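PDB 2FSR: acetyltransferase from Agrobacterium tumefaciens, which probably transfers the acetyl group of acetyl-CoA to an amine, as GNAT-family acetyltransferases do. Local coordinates for residues T32-L37 with R126-A132; C98-G103 with L115-Y120; I167-D172 with L183-Y187. All coordinates share one frame; numbering follows the deposited sequence. Where two conformers were deposited one is given.

From the N terminus, the chain enters contact 1 at 32-37. That contact closes at 126-132, where helix 128-143 begins, 89 residues later. Contact 2 lies within this span: strands 97-105 and 114-119 form a short hairpin. Contact 3 comes after both and closes a second hairpin, 170-171 with 183-187. No loops cross. Contact 1 ties strand 35-38, next to the outermost strand 30-31, to the start of helix 128-143. Contact 2 pairs the last two strands of the same five-stranded sheet, and 114-119 also bonds to 149-153 of the three-stranded sheet. The two meet where Tyr-128 packs on Ile-99. Contact 3 belongs to the three-stranded sheet and reaches contact 2 through Tyr-187, which touches Trp-117 and Leu-115.

Contact 1 (T32-L37 with R126-A132); sequences TERLTL and RGYAAEA. With FMT (formic acid), chain B.
Glu-131 OE2 takes two hydrogen bonds from the 32-35 turn. Thr-32 OG1 gives the shorter, 2.6 Å to Glu-131 OE2, on the anti lone pair. The backbone N of Arg-34 uses the syn lone pair of the same oxygen, at 2.8 Å. CG anti to the backbone N (chi1 -180°) and an extended chain carry the Glu-131 carboxylate out from the helix to the turn. Its other oxygen, OE1, belongs to the Arg-34 side chain. NE of Arg-34 lies 2.8 Å from Glu-131 OE1, and NH2 of Arg-34 lies 2.9 Å from that atom. Guanidinium and carboxylate are nearly coplanar in this salt bridge. Arg-34 NH1 and NH2 then converge end-on on the carbonyl oxygen of Arg-126, each in the carbonyl plane. Four bonds within the guanidinium plane thus fix its rotation. Tyr-128 CE1 lies over the centre of one guanidinium face, with the two planes 54° apart. Deeper in, Leu-35 CD2 meets Tyr-128 CD1 at 3.9 Å, and Leu-35 CD1 packs on Ala-132 CB. Tyr-128 OH donates to O2 of a bound formic acid, 2.6 Å away, probably from the crystallisation liquor; His-123 also binds it. Gly-127 is the N-cap of helix 128-143. The contact thus holds the start of helix 128-143 against 32-37, beside the turn that in GNAT enzymes binds the acetyl-CoA pyrophosphate, and probably does so here.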
ATOM      1  N   THR A  32      -7.392 -12.647  -1.427  1.00 12.78           N
ATOM      2  CA  THR A  32      -6.802 -13.310  -0.287  1.00 13.74           C
ATOM      3  C   THR A  32      -7.896 -14.131   0.410  1.00 13.73           C
ATOM      4  O   THR A  32      -9.016 -14.257  -0.107  1.00 13.65           O
ATOM      5  CB  THR A  32      -6.129 -12.303   0.684  1.00 14.37           C
ATOM      6  OG1 THR A  32      -7.111 -11.560   1.415  1.00 14.65           O
ATOM      7  CG2 THR A  32      -5.232 -11.321  -0.084  1.00 15.10           C
ATOM      8  N   GLU A  33      -7.573 -14.678   1.574  0.60 13.63           N
ATOM      9  CA  GLU A  33      -8.530 -15.485   2.324  0.60 14.16           C
ATOM     10  C   GLU A  33      -9.813 -14.688   2.536  0.60 13.01           C
ATOM     11  O   GLU A  33     -10.907 -15.159   2.208  0.60 12.81           O
ATOM     12  CB  GLU A  33      -7.914 -15.886   3.659  0.60 14.00           C
ATOM     13  CG  GLU A  33      -8.867 -16.550   4.653  0.60 16.38           C
ATOM     14  CD  GLU A  33      -8.159 -16.902   5.948  0.60 16.89           C
ATOM     15  OE1 GLU A  33      -7.093 -17.558   5.888  0.60 23.07           O
ATOM     16  OE2 GLU A  33      -8.659 -16.516   7.025  0.60 21.65           O
ATOM     17  N   ARG A  34      -9.656 -13.462   3.040  1.00 12.05           N
ATOM     18  CA  ARG A  34     -10.791 -12.652   3.471  1.00 11.58           C
ATOM     19  C   ARG A  34     -11.011 -11.390   2.645  1.00 11.63           C
ATOM     20  O   ARG A  34     -12.016 -10.704   2.826  1.00 12.61           O
ATOM     21  CB  ARG A  34     -10.624 -12.264   4.946  1.00 11.12           C
ATOM     22  CG  ARG A  34     -10.635 -13.473   5.885  1.00 12.04           C
ATOM     23  CD  ARG A  34     -10.448 -13.052   7.313  1.00 13.36           C
ATOM     24  NE  ARG A  34      -9.134 -12.431   7.504  1.00 13.46           N
ATOM     25  CZ  ARG A  34      -8.720 -11.857   8.630  1.00 13.98           C
ATOM     26  NH1 ARG A  34      -9.507 -11.817   9.711  1.00 14.63           N
ATOM     27  NH2 ARG A  34      -7.519 -11.308   8.668  1.00 13.54           N
ATOM     28  N   LEU A  35     -10.065 -11.065   1.758  1.00 10.63           N
ATOM     29  CA  LEU A  35     -10.071  -9.732   1.127  1.00 10.39           C
ATOM     30  C   LEU A  35      -9.994  -9.764  -0.383  1.00 10.61           C
ATOM     31  O   LEU A  35      -9.516 -10.729  -0.978  1.00 11.38           O
ATOM     32  CB  LEU A  35      -8.897  -8.887   1.645  1.00  9.66           C
ATOM     33  CG  LEU A  35      -8.673  -8.824   3.165  1.00  9.68           C
ATOM     34  CD1 LEU A  35      -7.300  -8.231   3.483  1.00  9.77           C
ATOM     35  CD2 LEU A  35      -9.827  -8.069   3.837  1.00 10.96           C
ATOM     36  N   THR A  36     -10.469  -8.688  -0.990  1.00  9.93           N
ATOM     37  CA  THR A  36     -10.258  -8.456  -2.423  1.00 10.16           C
ATOM     38  C   THR A  36      -9.454  -7.158  -2.518  1.00  9.83           C
ATOM     39  O   THR A  36      -9.830  -6.142  -1.905  1.00 10.75           O
ATOM     40  CB  THR A  36     -11.587  -8.336  -3.195  1.00 10.60           C
ATOM     41  OG1 THR A  36     -12.302  -9.584  -3.105  1.00 12.36           O
ATOM     42  CG2 THR A  36     -11.339  -8.024  -4.681  1.00 11.85           C
ATOM     43  N   LEU A  37      -8.322  -7.210  -3.229  1.00  9.51           N
ATOM     44  CA  LEU A  37      -7.433  -6.048  -3.356  1.00  9.18           C
ATOM     45  C   LEU A  37      -7.545  -5.592  -4.787  1.00  9.16           C
ATOM     46  O   LEU A  37      -7.084  -6.294  -5.681  1.00 10.10           O
ATOM     47  CB  LEU A  37      -5.984  -6.435  -3.012  1.00  8.56           C
ATOM     48  CG  LEU A  37      -5.808  -7.254  -1.726  1.00  9.96           C
ATOM     49  CD1 LEU A  37      -4.340  -7.527  -1.469  1.00 10.37           C
ATOM     50  CD2 LEU A  37      -6.436  -6.570  -0.519  1.00 10.24           C
ATOM     51  N   ARG A 126      -8.125  -7.202  13.397  0.50 13.52           N
ATOM     52  CA  ARG A 126      -8.614  -8.429  12.782  0.50 13.01           C
ATOM     53  C   ARG A 126      -7.592  -9.003  11.798  0.50 12.56           C
ATOM     54  O   ARG A 126      -7.911  -9.895  11.010  0.50 12.74           O
ATOM     55  CB  ARG A 126      -9.957  -8.169  12.086  0.50 13.06           C
ATOM     56  CG  ARG A 126     -11.047  -7.602  13.013  0.50 12.93           C
ATOM     57  CD  ARG A 126     -12.201  -7.032  12.201  0.50 10.33           C
ATOM     58  NE  ARG A 126     -13.347  -6.519  12.969  0.50  9.17           N
ATOM     59  CZ  ARG A 126     -13.399  -5.347  13.601  0.50 10.39           C
ATOM     60  NH1 ARG A 126     -12.349  -4.537  13.645  0.50 11.50           N
ATOM     61  NH2 ARG A 126     -14.526  -4.987  14.211  0.50 11.29           N
ATOM     62  N   GLY A 127      -6.367  -8.479  11.849  1.00 12.63           N
ATOM     63  CA  GLY A 127      -5.274  -8.945  10.979  1.00 12.12           C
ATOM     64  C   GLY A 127      -5.410  -8.554   9.505  1.00 11.60           C
ATOM     65  O   GLY A 127      -4.701  -9.096   8.652  1.00 12.09           O
ATOM     66  N   TYR A 128      -6.281  -7.596   9.194  1.00 11.03           N
ATOM     67  CA  TYR A 128      -6.494  -7.232   7.778  1.00 10.43           C
ATOM     68  C   TYR A 128      -5.285  -6.576   7.133  1.00 10.44           C
ATOM     69  O   TYR A 128      -4.971  -6.869   5.978  1.00 10.85           O
ATOM     70  CB  TYR A 128      -7.696  -6.301   7.605  1.00 10.13           C
ATOM     71  CG  TYR A 128      -9.027  -6.939   7.942  1.00 10.30           C
ATOM     72  CD1 TYR A 128      -9.280  -8.291   7.683  1.00 10.42           C
ATOM     73  CD2 TYR A 128     -10.059  -6.154   8.456  1.00 10.28           C
ATOM     74  CE1 TYR A 128     -10.520  -8.862   7.988  1.00 10.54           C
ATOM     75  CE2 TYR A 128     -11.290  -6.713   8.756  1.00  9.58           C
ATOM     76  CZ  TYR A 128     -11.516  -8.046   8.511  1.00  9.40           C
ATOM     77  OH  TYR A 128     -12.755  -8.576   8.808  1.00 12.70           O
ATOM     78  N   ALA A 129      -4.621  -5.684   7.857  1.00 10.09           N
ATOM     79  CA  ALA A 129      -3.473  -4.979   7.276  1.00 10.33           C
ATOM     80  C   ALA A 129      -2.371  -5.977   6.930  1.00 10.65           C
ATOM     81  O   ALA A 129      -1.827  -5.953   5.813  1.00 10.35           O
ATOM     82  CB  ALA A 129      -2.966  -3.871   8.199  1.00  9.93           C
ATOM     83  N   ALA A 130      -2.053  -6.878   7.863  1.00  9.52           N
ATOM     84  CA  ALA A 130      -1.018  -7.892   7.612  1.00 10.35           C
ATOM     85  C   ALA A 130      -1.406  -8.802   6.441  1.00 10.29           C
ATOM     86  O   ALA A 130      -0.554  -9.141   5.604  1.00 11.66           O
ATOM     87  CB  ALA A 130      -0.728  -8.703   8.871  1.00 10.85           C
ATOM     88  N   GLU A 131      -2.687  -9.177   6.359  1.00  9.97           N
ATOM     89  CA  GLU A 131      -3.143 -10.075   5.305  1.00 10.04           C
ATOM     90  C   GLU A 131      -2.988  -9.416   3.942  1.00  9.96           C
ATOM     91  O   GLU A 131      -2.502 -10.046   2.984  1.00  9.62           O
ATOM     92  CB  GLU A 131      -4.602 -10.515   5.540  1.00  9.92           C
ATOM     93  CG  GLU A 131      -5.141 -11.462   4.478  1.00  9.97           C
ATOM     94  CD  GLU A 131      -6.541 -11.993   4.801  1.00 11.42           C
ATOM     95  OE1 GLU A 131      -6.836 -12.176   6.002  1.00 14.76           O
ATOM     96  OE2 GLU A 131      -7.315 -12.263   3.867  1.00 11.35           O
ATOM     97  N   ALA A 132      -3.394  -8.146   3.851  1.00  9.51           N
ATOM     98  CA  ALA A 132      -3.248  -7.398   2.599  1.00  9.43           C
ATOM     99  C   ALA A 132      -1.777  -7.190   2.250  1.00 10.26           C
ATOM    100  O   ALA A 132      -1.378  -7.361   1.073  1.00 10.05           O
ATOM    101  CB  ALA A 132      -3.986  -6.061   2.691  1.00  9.69           C
TER
HETATM  102  C   FMT B 301     -14.518  -6.059   9.308  1.00 24.12           C
HETATM  103  O1  FMT B 301     -14.370  -5.075  10.042  1.00 23.73           O
HETATM  104  O2  FMT B 301     -14.835  -7.212   9.647  1.00 23.86           O

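Contact 2 (C98-G103 with L115-Y120); sequences CIGQIG and LGWLLY
Tyr-120 sets CG anti to its carbonyl carbon (chi1 -63°), which folds the ring back over Gly-100. Ile-102 reaches across the strands in another way: CG1 is anti to the backbone N (chi1 -173°), and a bend at chi2 (71°) swings CD1 toward Trp-117. Gly-100 CA sits 4.0 Å from the Tyr-120 ring centroid, almost on the ring normal, a CH-pi contact over the face. The carbonyl O of Cys-98 lies at the edge of the same ring. Cys-98 SG stands obliquely to it, nearest at CE2. Tyr-48 and Ala-47 of helix 45-53 also touch Tyr-120.

Ile-102 CD1 comes 3.5 Å from Trp-117 CB and also touches Leu-115 CD1. The indole itself leads away, toward Ala-129 of helix 128-143. On this helix-facing side Ile-99 and Leu-119 lie side by side, CD1 of Ile-99 being 4.2 Å from CD2 of Leu-119. On the other side Gln-101 crosses Leu-118, with OE1 of Gln-101 near CD2 of Leu-118. The Gln-101 amide nitrogen is bound by Asp-76.

The backbones form an antiparallel ladder. Gln-101 pairs with Leu-118, and Gly-103 with Gly-116, as hydrogen-bonded pairs; Leu-118 N to Gln-101 O is 2.9 Å. Gly-100 with Leu-119 and Ile-102 with Trp-117 are non-hydrogen-bonded pairs. Gly-100 CA makes a CA-H...O contact of 3.3 Å to Leu-118 O. A CB on Gly-100 would clash with Leu-118 O and Leu-119 CA, and its backbone angles by themselves call for glycine. The last bond, Tyr-120 N to Ile-99 O at 2.8 Å, has its donor above the carbonyl plane. There Ile-99 and Gly-100 both face Ile-90 in a classic beta bulge. This is the antiparallel hairpin 97-105/114-119 with its bulge, the last two strands of the GNAT domain's antiparallel sheet, leading into helix 128-143.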
ATOM      1  N   CYS A  98     -15.437  -1.409   1.304  1.00 10.81           N
ATOM      2  CA  CYS A  98     -14.052  -0.924   1.276  1.00 10.34           C
ATOM      3  C   CYS A  98     -13.573  -0.477   2.643  1.00 10.63           C
ATOM      4  O   CYS A  98     -14.175   0.408   3.271  1.00 10.97           O
ATOM      5  CB  CYS A  98     -13.919   0.203   0.256  1.00 10.52           C
ATOM      6  SG  CYS A  98     -12.223   0.757   0.063  1.00 10.25           S
ATOM      7  N   ILE A  99     -12.465  -1.083   3.084  1.00  9.40           N
ATOM      8  CA  ILE A  99     -11.990  -0.922   4.456  1.00  8.89           C
ATOM      9  C   ILE A  99     -10.600  -0.299   4.566  1.00  8.81           C
ATOM     10  O   ILE A  99     -10.118  -0.084   5.660  1.00  9.52           O
ATOM     11  CB  ILE A  99     -12.026  -2.265   5.240  1.00  9.19           C
ATOM     12  CG1 ILE A  99     -11.079  -3.292   4.625  1.00  8.08           C
ATOM     13  CG2 ILE A  99     -13.476  -2.812   5.260  1.00  9.86           C
ATOM     14  CD1 ILE A  99     -10.682  -4.423   5.567  1.00 10.32           C
ATOM     15  N   GLY A 100      -9.950  -0.034   3.432  1.00  7.69           N
ATOM     16  CA  GLY A 100      -8.637   0.611   3.489  1.00  7.42           C
ATOM     17  C   GLY A 100      -7.864   0.417   2.200  1.00  6.86           C
ATOM     18  O   GLY A 100      -8.464   0.267   1.158  1.00  6.91           O
ATOM     19  N   GLN A 101      -6.537   0.442   2.298  1.00  7.24           N
ATOM     20  CA  GLN A 101      -5.703   0.474   1.102  1.00  7.72           C
ATOM     21  C   GLN A 101      -4.354  -0.146   1.422  1.00  7.46           C
ATOM     22  O   GLN A 101      -3.834  -0.007   2.542  1.00  8.07           O
ATOM     23  CB  GLN A 101      -5.532   1.918   0.639  1.00  8.23           C
ATOM     24  CG  GLN A 101      -4.778   2.063  -0.687  1.00  8.64           C
ATOM     25  CD  GLN A 101      -4.272   3.472  -0.882  1.00  9.69           C
ATOM     26  OE1 GLN A 101      -3.395   3.916  -0.149  1.00 12.12           O
ATOM     27  NE2 GLN A 101      -4.848   4.199  -1.857  1.00  8.70           N
ATOM     28  N   ILE A 102      -3.799  -0.814   0.412  1.00  7.52           N
ATOM     29  CA  ILE A 102      -2.448  -1.369   0.456  1.00  7.82           C
ATOM     30  C   ILE A 102      -1.721  -0.933  -0.816  1.00  7.30           C
ATOM     31  O   ILE A 102      -2.352  -0.816  -1.866  1.00  7.76           O
ATOM     32  CB  ILE A 102      -2.486  -2.931   0.558  1.00  7.97           C
ATOM     33  CG1 ILE A 102      -1.084  -3.517   0.781  1.00 10.16           C
ATOM     34  CG2 ILE A 102      -3.144  -3.557  -0.678  1.00  8.84           C
ATOM     35  CD1 ILE A 102      -0.494  -3.278   2.128  1.00 12.14           C
ATOM     36  N   GLY A 103      -0.419  -0.658  -0.730  1.00  7.02           N
ATOM     37  CA  GLY A 103       0.291  -0.246  -1.954  1.00  7.52           C
ATOM     38  C   GLY A 103       1.790  -0.377  -1.925  1.00  8.22           C
ATOM     39  O   GLY A 103       2.406  -0.468  -0.865  1.00  8.21           O
ATOM     40  N   LEU A 115       6.330  -0.408   0.675  1.00  7.39           N
ATOM     41  CA  LEU A 115       5.040  -1.017   0.978  1.00  7.58           C
ATOM     42  C   LEU A 115       4.351  -0.237   2.101  1.00  8.26           C
ATOM     43  O   LEU A 115       4.933  -0.024   3.170  1.00  7.61           O
ATOM     44  CB  LEU A 115       5.257  -2.480   1.418  1.00  7.93           C
ATOM     45  CG  LEU A 115       4.041  -3.363   1.746  1.00  7.72           C
ATOM     46  CD1 LEU A 115       3.227  -3.657   0.508  1.00  8.71           C
ATOM     47  CD2 LEU A 115       4.490  -4.679   2.400  1.00  7.49           C
ATOM     48  N   GLY A 116       3.121   0.216   1.842  1.00  7.92           N
ATOM     49  CA  GLY A 116       2.368   0.930   2.876  1.00  8.70           C
ATOM     50  C   GLY A 116       0.937   0.464   2.948  1.00  7.94           C
ATOM     51  O   GLY A 116       0.419  -0.129   2.011  1.00  8.87           O
ATOM     52  N   TRP A 117       0.296   0.725   4.083  1.00  8.28           N
ATOM     53  CA  TRP A 117      -1.096   0.277   4.274  1.00  8.70           C
ATOM     54  C   TRP A 117      -1.820   1.230   5.198  1.00  8.85           C
ATOM     55  O   TRP A 117      -1.203   1.950   5.982  1.00  8.79           O
ATOM     56  CB  TRP A 117      -1.175  -1.147   4.879  1.00  9.28           C
ATOM     57  CG  TRP A 117      -0.350  -1.279   6.129  1.00  9.55           C
ATOM     58  CD1 TRP A 117      -0.735  -0.994   7.415  1.00 10.91           C
ATOM     59  CD2 TRP A 117       1.014  -1.696   6.207  1.00  9.21           C
ATOM     60  NE1 TRP A 117       0.316  -1.192   8.281  1.00 11.38           N
ATOM     61  CE2 TRP A 117       1.399  -1.635   7.567  1.00 10.04           C
ATOM     62  CE3 TRP A 117       1.955  -2.108   5.256  1.00  9.86           C
ATOM     63  CZ2 TRP A 117       2.687  -1.965   7.996  1.00 11.08           C
ATOM     64  CZ3 TRP A 117       3.227  -2.443   5.684  1.00 10.24           C
ATOM     65  CH2 TRP A 117       3.586  -2.364   7.038  1.00 11.18           C
ATOM     66  N   LEU A 118      -3.143   1.214   5.094  1.00  9.01           N
ATOM     67  CA  LEU A 118      -3.989   1.957   6.012  1.00  8.86           C
ATOM     68  C   LEU A 118      -5.345   1.258   6.077  1.00  8.96           C
ATOM     69  O   LEU A 118      -5.794   0.638   5.108  1.00  8.22           O
ATOM     70  CB  LEU A 118      -4.151   3.417   5.570  1.00  8.83           C
ATOM     71  CG  LEU A 118      -4.830   3.669   4.217  1.00 10.61           C
ATOM     72  CD1 LEU A 118      -6.359   3.811   4.370  1.00 10.84           C
ATOM     73  CD2 LEU A 118      -4.251   4.927   3.567  1.00 12.52           C
ATOM     74  N   LEU A 119      -5.989   1.358   7.242  1.00  9.01           N
ATOM     75  CA  LEU A 119      -7.349   0.861   7.447  1.00  9.17           C
ATOM     76  C   LEU A 119      -8.236   1.970   7.955  1.00  9.22           C
ATOM     77  O   LEU A 119      -7.814   2.789   8.787  1.00  9.72           O
ATOM     78  CB  LEU A 119      -7.375  -0.301   8.453  1.00  9.83           C
ATOM     79  CG  LEU A 119      -6.724  -1.611   8.012  1.00 11.31           C
ATOM     80  CD1 LEU A 119      -6.823  -2.645   9.146  1.00 13.51           C
ATOM     81  CD2 LEU A 119      -7.350  -2.181   6.734  1.00 13.27           C
ATOM     82  N   TYR A 120      -9.466   1.997   7.450  1.00  9.38           N
ATOM     83  CA  TYR A 120     -10.448   2.958   7.898  1.00  9.41           C
ATOM     84  C   TYR A 120     -10.953   2.562   9.278  1.00 10.43           C
ATOM     85  O   TYR A 120     -10.810   1.423   9.709  1.00 10.45           O
ATOM     86  CB  TYR A 120     -11.613   3.012   6.916  1.00  9.30           C
ATOM     87  CG  TYR A 120     -11.202   3.479   5.523  1.00  8.66           C
ATOM     88  CD1 TYR A 120     -10.154   4.392   5.348  1.00 10.46           C
ATOM     89  CD2 TYR A 120     -11.875   3.035   4.404  1.00  9.41           C
ATOM     90  CE1 TYR A 120      -9.786   4.835   4.063  1.00  9.91           C
ATOM     91  CE2 TYR A 120     -11.525   3.473   3.111  1.00 10.49           C
ATOM     92  CZ  TYR A 120     -10.469   4.357   2.960  1.00  8.23           C
ATOM     93  OH  TYR A 120     -10.132   4.785   1.685  1.00  9.90           O
TER

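Contact 3 (I167-D172 with L183-Y187); sequences IGGTLD and LVYRY
The Arg-186 side chain rises from its strand beside Asp-172, and both point the same way. Its CB passes 3.9 Å from Thr-170 O. The chain then stays extended until a bend at chi3 (-57°), which turns the guanidinium edge to Asp-172. CD of Arg-186 skirts OD2 of Asp-172. NE of Arg-186 bonds that OD2 at 2.9 Å, and NH2 does the same at an equal length. The grip is side-on, with both nitrogens on one oxygen. They meet its anti side from opposite faces of the carboxylate plane, which is turned 64° from the guanidinium. At the tip NH2 also forms a salt bridge with Glu-112, and NH1 bonds Thr-148.

The backbones pair antiparallel. Thr-170 and Arg-186 exchange backbone bonds, and Asp-172 N reaches Val-184 O at 2.8 Å. On the opposite face of the sheet, Leu-171 CD2 sits over the centre of the Tyr-185 ring, 3.5 Å from its centroid, a CH-pi contact. Tyr-187 CE1 lies 3.6 Å from CG1 of Ile-167. Tyr-187 CD1 lies 3.5 Å from Gly-169 CA, where a CB would clash. Gly-168 is the C-prime residue of a Schellman motif that ends helix 158-166 and leads into the strand. Arg-186 thus links two carboxylates, which probably keeps all three groups charged, and it ties the hairpin to Glu-112 and, through NH1, to Thr-148.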
ATOM      1  N   ILE A 167       5.062  -9.394   9.410  1.00 15.17           N
ATOM      2  CA  ILE A 167       5.237  -9.863   8.024  1.00 14.75           C
ATOM      3  C   ILE A 167       6.715 -10.034   7.630  1.00 14.69           C
ATOM      4  O   ILE A 167       7.048 -10.198   6.449  1.00 15.84           O
ATOM      5  CB  ILE A 167       4.427  -9.005   7.009  1.00 14.96           C
ATOM      6  CG1 ILE A 167       5.032  -7.606   6.843  1.00 14.72           C
ATOM      7  CG2 ILE A 167       2.981  -8.893   7.471  1.00 15.00           C
ATOM      8  CD1 ILE A 167       4.381  -6.777   5.744  1.00 14.44           C
ATOM      9  N   GLY A 168       7.593  -9.984   8.632  1.00 14.50           N
ATOM     10  CA  GLY A 168       9.000 -10.328   8.465  1.00 13.99           C
ATOM     11  C   GLY A 168       9.953  -9.159   8.269  1.00 13.83           C
ATOM     12  O   GLY A 168      11.127  -9.352   7.990  1.00 14.16           O
ATOM     13  N   GLY A 169       9.471  -7.933   8.418  1.00 12.49           N
ATOM     14  CA  GLY A 169      10.369  -6.784   8.300  1.00 12.01           C
ATOM     15  C   GLY A 169      11.386  -6.656   9.425  1.00 12.33           C
ATOM     16  O   GLY A 169      11.109  -7.035  10.571  1.00 12.66           O
ATOM     17  N   THR A 170      12.569  -6.149   9.092  0.60 12.15           N
ATOM     18  CA  THR A 170      13.613  -5.864  10.086  0.60 12.87           C
ATOM     19  C   THR A 170      14.115  -4.441   9.874  0.60 12.12           C
ATOM     20  O   THR A 170      14.252  -3.990   8.737  0.60 11.36           O
ATOM     21  CB  THR A 170      14.808  -6.866  10.024  0.60 13.51           C
ATOM     22  OG1 THR A 170      15.940  -6.336  10.734  0.60 16.55           O
ATOM     23  CG2 THR A 170      15.237  -7.125   8.622  0.60 13.48           C
ATOM     24  N   LEU A 171      14.376  -3.730  10.963  1.00 11.31           N
ATOM     25  CA  LEU A 171      14.880  -2.358  10.870  1.00 11.73           C
ATOM     26  C   LEU A 171      16.224  -2.319  10.168  1.00 11.77           C
ATOM     27  O   LEU A 171      17.072  -3.208  10.357  1.00 12.17           O
ATOM     28  CB  LEU A 171      14.965  -1.672  12.232  1.00 11.77           C
ATOM     29  CG  LEU A 171      13.662  -1.260  12.907  1.00 13.88           C
ATOM     30  CD1 LEU A 171      13.960  -0.589  14.243  1.00 16.01           C
ATOM     31  CD2 LEU A 171      12.802  -0.341  12.043  1.00 13.02           C
ATOM     32  N   ASP A 172      16.370  -1.325   9.297  1.00 11.55           N
ATOM     33  CA  ASP A 172      17.605  -1.128   8.552  1.00 11.33           C
ATOM     34  C   ASP A 172      18.108   0.303   8.725  1.00 12.63           C
ATOM     35  O   ASP A 172      17.736   1.187   7.955  1.00 12.14           O
ATOM     36  CB  ASP A 172      17.396  -1.457   7.058  1.00 10.72           C
ATOM     37  CG  ASP A 172      18.652  -1.232   6.245  1.00 11.71           C
ATOM     38  OD1 ASP A 172      19.705  -0.936   6.862  1.00 13.14           O
ATOM     39  OD2 ASP A 172      18.604  -1.336   5.003  1.00  9.69           O
ATOM     40  N   LEU A 183      11.808   5.428  10.788  1.00 16.94           N
ATOM     41  CA  LEU A 183      12.401   4.105  10.780  1.00 15.68           C
ATOM     42  C   LEU A 183      12.173   3.483   9.403  1.00 14.40           C
ATOM     43  O   LEU A 183      11.210   3.825   8.703  1.00 14.07           O
ATOM     44  CB  LEU A 183      11.763   3.231  11.857  1.00 17.18           C
ATOM     45  CG  LEU A 183      11.805   3.807  13.280  1.00 17.23           C
ATOM     46  CD1 LEU A 183      11.138   2.811  14.205  1.00 19.68           C
ATOM     47  CD2 LEU A 183      13.207   4.154  13.745  1.00 20.40           C
ATOM     48  N   VAL A 184      13.049   2.556   9.025  1.00 12.12           N
ATOM     49  CA  VAL A 184      12.864   1.809   7.782  1.00 10.84           C
ATOM     50  C   VAL A 184      12.876   0.325   8.076  1.00 10.55           C
ATOM     51  O   VAL A 184      13.888  -0.214   8.546  1.00 10.31           O
ATOM     52  CB  VAL A 184      13.961   2.109   6.752  1.00 10.76           C
ATOM     53  CG1 VAL A 184      13.712   1.333   5.477  1.00 11.27           C
ATOM     54  CG2 VAL A 184      14.003   3.594   6.444  1.00 10.82           C
ATOM     55  N   TYR A 185      11.750  -0.320   7.816  1.00  8.84           N
ATOM     56  CA  TYR A 185      11.690  -1.775   7.817  1.00  8.46           C
ATOM     57  C   TYR A 185      11.994  -2.316   6.436  1.00  9.49           C
ATOM     58  O   TYR A 185      11.512  -1.779   5.449  1.00  9.06           O
ATOM     59  CB  TYR A 185      10.306  -2.251   8.268  1.00  8.55           C
ATOM     60  CG  TYR A 185      10.106  -2.153   9.761  1.00 10.16           C
ATOM     61  CD1 TYR A 185      10.516  -3.191  10.579  1.00  8.58           C
ATOM     62  CD2 TYR A 185       9.532  -1.034  10.344  1.00  9.97           C
ATOM     63  CE1 TYR A 185      10.337  -3.144  11.947  1.00 10.06           C
ATOM     64  CE2 TYR A 185       9.366  -0.957  11.735  1.00 11.05           C
ATOM     65  CZ  TYR A 185       9.779  -2.027  12.518  1.00 10.94           C
ATOM     66  OH  TYR A 185       9.626  -1.971  13.885  1.00 13.30           O
ATOM     67  N   ARG A 186      12.792  -3.378   6.381  1.00  9.23           N
ATOM     68  CA  ARG A 186      13.111  -4.005   5.103  1.00  9.09           C
ATOM     69  C   ARG A 186      12.623  -5.453   5.063  1.00  9.52           C
ATOM     70  O   ARG A 186      12.717  -6.173   6.072  1.00 10.06           O
ATOM     71  CB  ARG A 186      14.612  -3.937   4.823  1.00  8.93           C
ATOM     72  CG  ARG A 186      14.988  -4.457   3.428  1.00  9.62           C
ATOM     73  CD  ARG A 186      16.466  -4.275   3.113  1.00  8.02           C
ATOM     74  NE  ARG A 186      16.910  -2.893   3.223  1.00  8.16           N
ATOM     75  CZ  ARG A 186      16.787  -1.963   2.263  1.00  7.59           C
ATOM     76  NH1 ARG A 186      16.215  -2.256   1.097  1.00  8.79           N
ATOM     77  NH2 ARG A 186      17.242  -0.736   2.474  1.00  8.49           N
ATOM     78  N   TYR A 187      12.071  -5.849   3.912  1.00 10.24           N
ATOM     79  CA  TYR A 187      11.551  -7.206   3.700  1.00 11.75           C
ATOM     80  C   TYR A 187      12.399  -7.919   2.675  1.00 13.61           C
ATOM     81  O   TYR A 187      12.930  -7.286   1.763  1.00 14.00           O
ATOM     82  CB  TYR A 187      10.099  -7.174   3.179  1.00 11.28           C
ATOM     83  CG  TYR A 187       9.224  -6.236   3.957  1.00 10.12           C
ATOM     84  CD1 TYR A 187       8.716  -6.592   5.205  1.00  9.38           C
ATOM     85  CD2 TYR A 187       8.920  -4.984   3.458  1.00  9.37           C
ATOM     86  CE1 TYR A 187       7.937  -5.714   5.935  1.00  8.48           C
ATOM     87  CE2 TYR A 187       8.143  -4.093   4.166  1.00 10.42           C
ATOM     88  CZ  TYR A 187       7.634  -4.462   5.406  1.00  9.49           C
ATOM     89  OH  TYR A 187       6.856  -3.598   6.141  1.00 10.21           O
TER